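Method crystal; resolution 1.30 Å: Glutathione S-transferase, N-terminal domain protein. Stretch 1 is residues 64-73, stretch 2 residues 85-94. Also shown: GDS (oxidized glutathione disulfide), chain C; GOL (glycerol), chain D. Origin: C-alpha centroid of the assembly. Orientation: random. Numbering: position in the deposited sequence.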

# COMPACT_ATOMS: atom_id res chain seq x y z
N SER A 64 16.39 -6.88 -11.65
CA SER A 64 17.56 -6.36 -10.94
C SER A 64 17.28 -5.02 -10.27
O SER A 64 17.92 -4.68 -9.28
N LEU A 65 16.33 -4.27 -10.82
CA LEU A 65 15.89 -3.05 -10.16
C LEU A 65 14.55 -3.27 -9.48
O LEU A 65 14.38 -2.97 -8.30
N SER A 66 13.59 -3.85 -10.20
CA SER A 66 12.23 -3.97 -9.69
C SER A 66 12.00 -5.39 -9.18
O SER A 66 11.58 -6.28 -9.91
N ALA A 67 12.34 -5.60 -7.90
CA ALA A 67 12.54 -6.94 -7.35
C ALA A 67 11.29 -7.79 -7.36
O ALA A 67 11.36 -9.01 -7.40
N ASN A 68 10.13 -7.15 -7.28
CA ASN A 68 8.84 -7.84 -7.30
C ASN A 68 8.32 -8.10 -8.71
O ASN A 68 7.19 -8.55 -8.86
N ASN A 69 9.14 -7.85 -9.72
CA ASN A 69 8.78 -8.13 -11.10
C ASN A 69 7.56 -7.37 -11.61
O ASN A 69 6.87 -7.84 -12.51
N LYS A 70 7.34 -6.17 -11.07
CA LYS A 70 6.18 -5.38 -11.45
C LYS A 70 6.53 -3.98 -11.86
O LYS A 70 7.55 -3.42 -11.43
N ILE A 71 5.70 -3.42 -12.71
CA ILE A 71 5.77 -2.00 -13.03
C ILE A 71 4.78 -1.26 -12.14
O ILE A 71 3.78 -1.84 -11.66
N PRO A 72 4.98 0.06 -11.94
CA PRO A 72 6.09 0.88 -12.43
C PRO A 72 7.35 0.76 -11.55
O PRO A 72 7.29 0.38 -10.37
N ALA A 73 8.46 1.18 -12.13
CA ALA A 73 9.74 1.32 -11.42
C ALA A 73 10.43 2.53 -12.01
O ALA A 73 10.18 2.90 -13.17
N LEU A 85 18.95 6.75 -7.63
CA LEU A 85 18.03 6.08 -6.73
C LEU A 85 17.14 5.14 -7.53
O LEU A 85 16.34 5.63 -8.35
N PRO A 86 17.25 3.83 -7.31
CA PRO A 86 16.29 2.87 -7.85
C PRO A 86 15.07 2.80 -6.93
O PRO A 86 15.21 2.93 -5.72
N LEU A 87 13.88 2.64 -7.50
CA LEU A 87 12.68 2.54 -6.66
C LEU A 87 11.56 1.86 -7.42
O LEU A 87 11.31 2.17 -8.59
N PHE A 88 10.86 0.97 -6.74
CA PHE A 88 9.61 0.41 -7.24
C PHE A 88 8.51 0.63 -6.19
O PHE A 88 8.76 1.17 -5.12
N GLU A 89 7.30 0.20 -6.55
CA GLU A 89 6.02 0.43 -5.85
C GLU A 89 5.49 1.82 -6.19
O GLU A 89 6.05 2.84 -5.77
N SER A 90 4.40 1.85 -6.94
CA SER A 90 3.80 3.11 -7.35
C SER A 90 3.62 4.09 -6.20
O SER A 90 3.95 5.27 -6.33
N GLY A 91 3.09 3.62 -5.08
CA GLY A 91 2.83 4.51 -3.96
C GLY A 91 4.11 5.07 -3.34
O GLY A 91 4.10 6.21 -2.84
N ALA A 92 5.18 4.28 -3.33
CA ALA A 92 6.48 4.76 -2.85
C ALA A 92 7.04 5.81 -3.81
O ALA A 92 7.58 6.83 -3.39
N ILE A 93 6.93 5.55 -5.11
CA ILE A 93 7.37 6.50 -6.13
C ILE A 93 6.58 7.81 -6.03
O ILE A 93 7.18 8.87 -6.15
N LEU A 94 5.27 7.74 -5.82
CA LEU A 94 4.50 8.96 -5.66
C LEU A 94 5.01 9.79 -4.50
O LEU A 94 5.16 11.01 -4.60

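F88 forms the apolar centre of the contact, covered by the first stretch more than any other residue of the second. Its chi1 is p (64°) and its chi2 is -90°, which lays the ring against the turn that runs from S66 to N69. The backbone nitrogen of A67 sits over one face of the ring, 3.6 Å from F88 CE1, and the small methyl of A67 fits nearby, with CB 4.0 Å from F88 CZ. The carbonyl O of L65 lies 3.5 Å from F88 CD1, while N68 CB approaches CE2 of the same ring at 4.1 Å. A broad, flat side chain suits this place because it can touch several residues at once.

Beside the ring, A73 CB lies 4.1 Å from F88 CB. Alanine's short side chain accompanies a close backbone approach here: A73 CA makes a CA-H...O contact of 3.3 Å with L87 O. The CA-to-CB bond of L87 points away from the first stretch. L65 (chi1 t, chi2 between wells at 147°) starts sideways, but its long branched side chain still reaches across, placing CD1 3.7 Å from CB of P86, whose CA-to-CB bond points toward the first stretch. At the other end of the contact, I93 (m, t) points in from the helix and sets CD1 4.3 Å from CG of the apolar P72 ring; the same proline atom lies 3.8 Å from S90 CB. The peptide bond before P72 is cis, a form commonest before proline.

No direct hydrogen bond joins the stretches, so water and ligands serve the polar edge. S66 (t) turns its hydroxyl back to its own loop, donating from OG to K70 O at 2.7 Å, although OG also lies 3.5 Å from F88 CB. P72 O and E89 N stand 3.8 Å apart, and one water satisfies both, donating to P72 O (2.9 Å), accepting from E89 N (3.0 Å) and donating to OE7 of glutathione disulfide (2.8 Å).

The CA-to-CB bond of E89 (m, m) points away, yet its end comes nearer. Its OE2 is 4.0 Å from N68 ND2, and a second water bridges the gap, accepting from ND2 (3.2 Å) and donating to OE2 (2.8 Å). N68 (t) also donates from ND2 to glycerol O3 at 3.0 Å, whereas E89 OE1 accepts from GDS N6 at 2.7 Å. The disulfide ligand is gripped from both stretches: I71 N donates to its O5 and I71 O accepts from its N5, each at 2.9 Å, while S90 (p) donates from N to OE7 (2.8 Å) and from OG to OE8 (2.5 Å), a pairing well suited to a carboxylate.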

# COMPACT_ATOMS: atom_id res chain seq x y z
CB SER A 64 18.78 -6.23 -11.86
OG SER A 64 18.66 -5.19 -12.82
CB LEU A 65 15.81 -1.92 -11.16
CG LEU A 65 15.49 -0.58 -10.50
CD1 LEU A 65 16.14 0.56 -11.23
CD2 LEU A 65 13.99 -0.38 -10.39
CB SER A 66 11.28 -3.59 -10.81
OG SER A 66 10.00 -3.38 -10.26
CB ALA A 67 13.09 -6.88 -5.92
CB ASN A 68 7.87 -7.04 -6.43
CG ASN A 68 6.54 -7.71 -6.22
OD1 ASN A 68 6.44 -8.91 -5.93
ND2 ASN A 68 5.48 -6.91 -6.29
CB ASN A 69 8.82 -9.63 -11.49
CG ASN A 69 7.73 -10.51 -10.91
OD1 ASN A 69 8.01 -11.37 -10.06
ND2 ASN A 69 6.52 -10.40 -11.44
CB LYS A 70 5.12 -5.42 -10.34
CG LYS A 70 4.57 -6.87 -10.21
CD LYS A 70 3.36 -7.09 -9.40
CE LYS A 70 3.06 -8.57 -9.41
NZ LYS A 70 1.81 -8.89 -8.69
CB ILE A 71 5.50 -1.72 -14.54
CG1 ILE A 71 4.07 -2.08 -14.99
CG2 ILE A 71 6.53 -2.42 -15.40
CD1 ILE A 71 3.04 -0.99 -14.78
CB PRO A 72 5.53 2.28 -12.35
CG PRO A 72 4.63 2.24 -11.15
CD PRO A 72 3.99 0.86 -11.21
CB ALA A 73 10.58 0.08 -11.54
CB LEU A 85 17.16 7.09 -6.00
CG LEU A 85 16.17 6.46 -5.01
CD1 LEU A 85 16.91 5.98 -3.77
CD2 LEU A 85 15.05 7.39 -4.63
CB PRO A 86 17.05 1.56 -7.79
CG PRO A 86 17.91 1.70 -6.56
CD PRO A 86 18.25 3.17 -6.46
CB LEU A 87 12.23 3.93 -6.19
CG LEU A 87 11.44 3.99 -4.89
CD1 LEU A 87 12.29 3.54 -3.70
CD2 LEU A 87 10.93 5.39 -4.65
CB PHE A 88 9.79 -1.02 -7.72
CG PHE A 88 10.18 -2.00 -6.66
CD1 PHE A 88 11.52 -2.23 -6.37
CD2 PHE A 88 9.23 -2.67 -5.94
CE1 PHE A 88 11.90 -3.12 -5.39
CE2 PHE A 88 9.60 -3.57 -4.96
CZ PHE A 88 10.94 -3.79 -4.69
CB GLU A 89 6.08 0.25 -4.33
CG GLU A 89 6.30 -1.19 -3.91
CD GLU A 89 5.13 -2.10 -4.23
OE1 GLU A 89 3.96 -1.63 -4.15
OE2 GLU A 89 5.40 -3.29 -4.55
CB SER A 90 2.49 2.86 -8.07
OG SER A 90 1.49 2.36 -7.21
CB ALA A 92 7.47 3.64 -2.63
CB ILE A 93 7.28 5.87 -7.53
CG1 ILE A 93 8.23 4.66 -7.64
CG2 ILE A 93 7.58 6.91 -8.59
CD1 ILE A 93 7.92 3.75 -8.82
CB LEU A 94 3.02 8.66 -5.47
CG LEU A 94 2.26 8.14 -6.68
CD1 LEU A 94 0.82 7.80 -6.30
CD2 LEU A 94 2.25 9.16 -7.82
N1 GDS C . -0.41 -11.16 -11.89
CA1 GDS C . -1.58 -10.31 -12.04
C1 GDS C . -2.86 -11.10 -11.84
OE1 GDS C . -3.89 -10.46 -11.52
OE2 GDS C . -2.87 -12.34 -11.99
CB1 GDS C . -1.58 -9.68 -13.44
CG1 GDS C . -2.50 -8.46 -13.60
CD1 GDS C . -2.03 -7.30 -12.76
O1 GDS C . -0.86 -7.18 -12.47
N2 GDS C . -2.98 -6.47 -12.36
CA2 GDS C . -2.71 -5.26 -11.61
C2 GDS C . -3.34 -5.31 -10.24
O2 GDS C . -4.45 -5.81 -10.08
CB2 GDS C . -3.25 -4.04 -12.36
SG2 GDS C . -2.40 -3.65 -13.89
N3 GDS C . -2.65 -4.75 -9.25
CA3 GDS C . -3.14 -4.75 -7.88
C3 GDS C . -2.71 -3.54 -7.07
OE3 GDS C . -2.69 -3.69 -5.83
OE4 GDS C . -2.49 -2.48 -7.68
N4 GDS C . 2.03 -6.91 -13.32
CA4 GDS C . 2.99 -7.80 -13.94
C4 GDS C . 2.88 -9.22 -13.47
OE5 GDS C . 3.65 -10.09 -13.98
OE6 GDS C . 2.00 -9.50 -12.62
C5 GDS C . 2.35 -5.65 -13.04
O5 GDS C . 3.47 -5.21 -13.26
CA5 GDS C . 1.26 -4.77 -12.47
N5 GDS C . 1.79 -3.94 -11.40
CB5 GDS C . 0.70 -3.91 -13.60
SG5 GDS C . -0.55 -2.73 -13.10
CA6 GDS C . 2.28 -2.35 -6.78
C6 GDS C . 2.39 -0.90 -7.15
OE7 GDS C . 3.33 -0.56 -7.90
OE8 GDS C . 1.54 -0.12 -6.68
N6 GDS C . 1.72 -2.47 -5.42
CB6 GDS C . 1.41 -3.09 -7.79
CG6 GDS C . 2.04 -3.10 -9.18
CD6 GDS C . 1.30 -3.97 -10.16
O6 GDS C . 0.29 -4.62 -9.84
C1 GOL D . 2.97 -5.46 -4.18
O1 GOL D . 3.61 -4.80 -5.27
C2 GOL D . 1.65 -6.02 -4.80
O2 GOL D . 0.70 -4.98 -4.98
C3 GOL D . 1.82 -6.68 -6.18
O3 GOL D . 2.60 -7.86 -6.04
O HOH W 1 6.22 -3.88 -7.16
O HOH W 2 5.87 -1.44 -8.64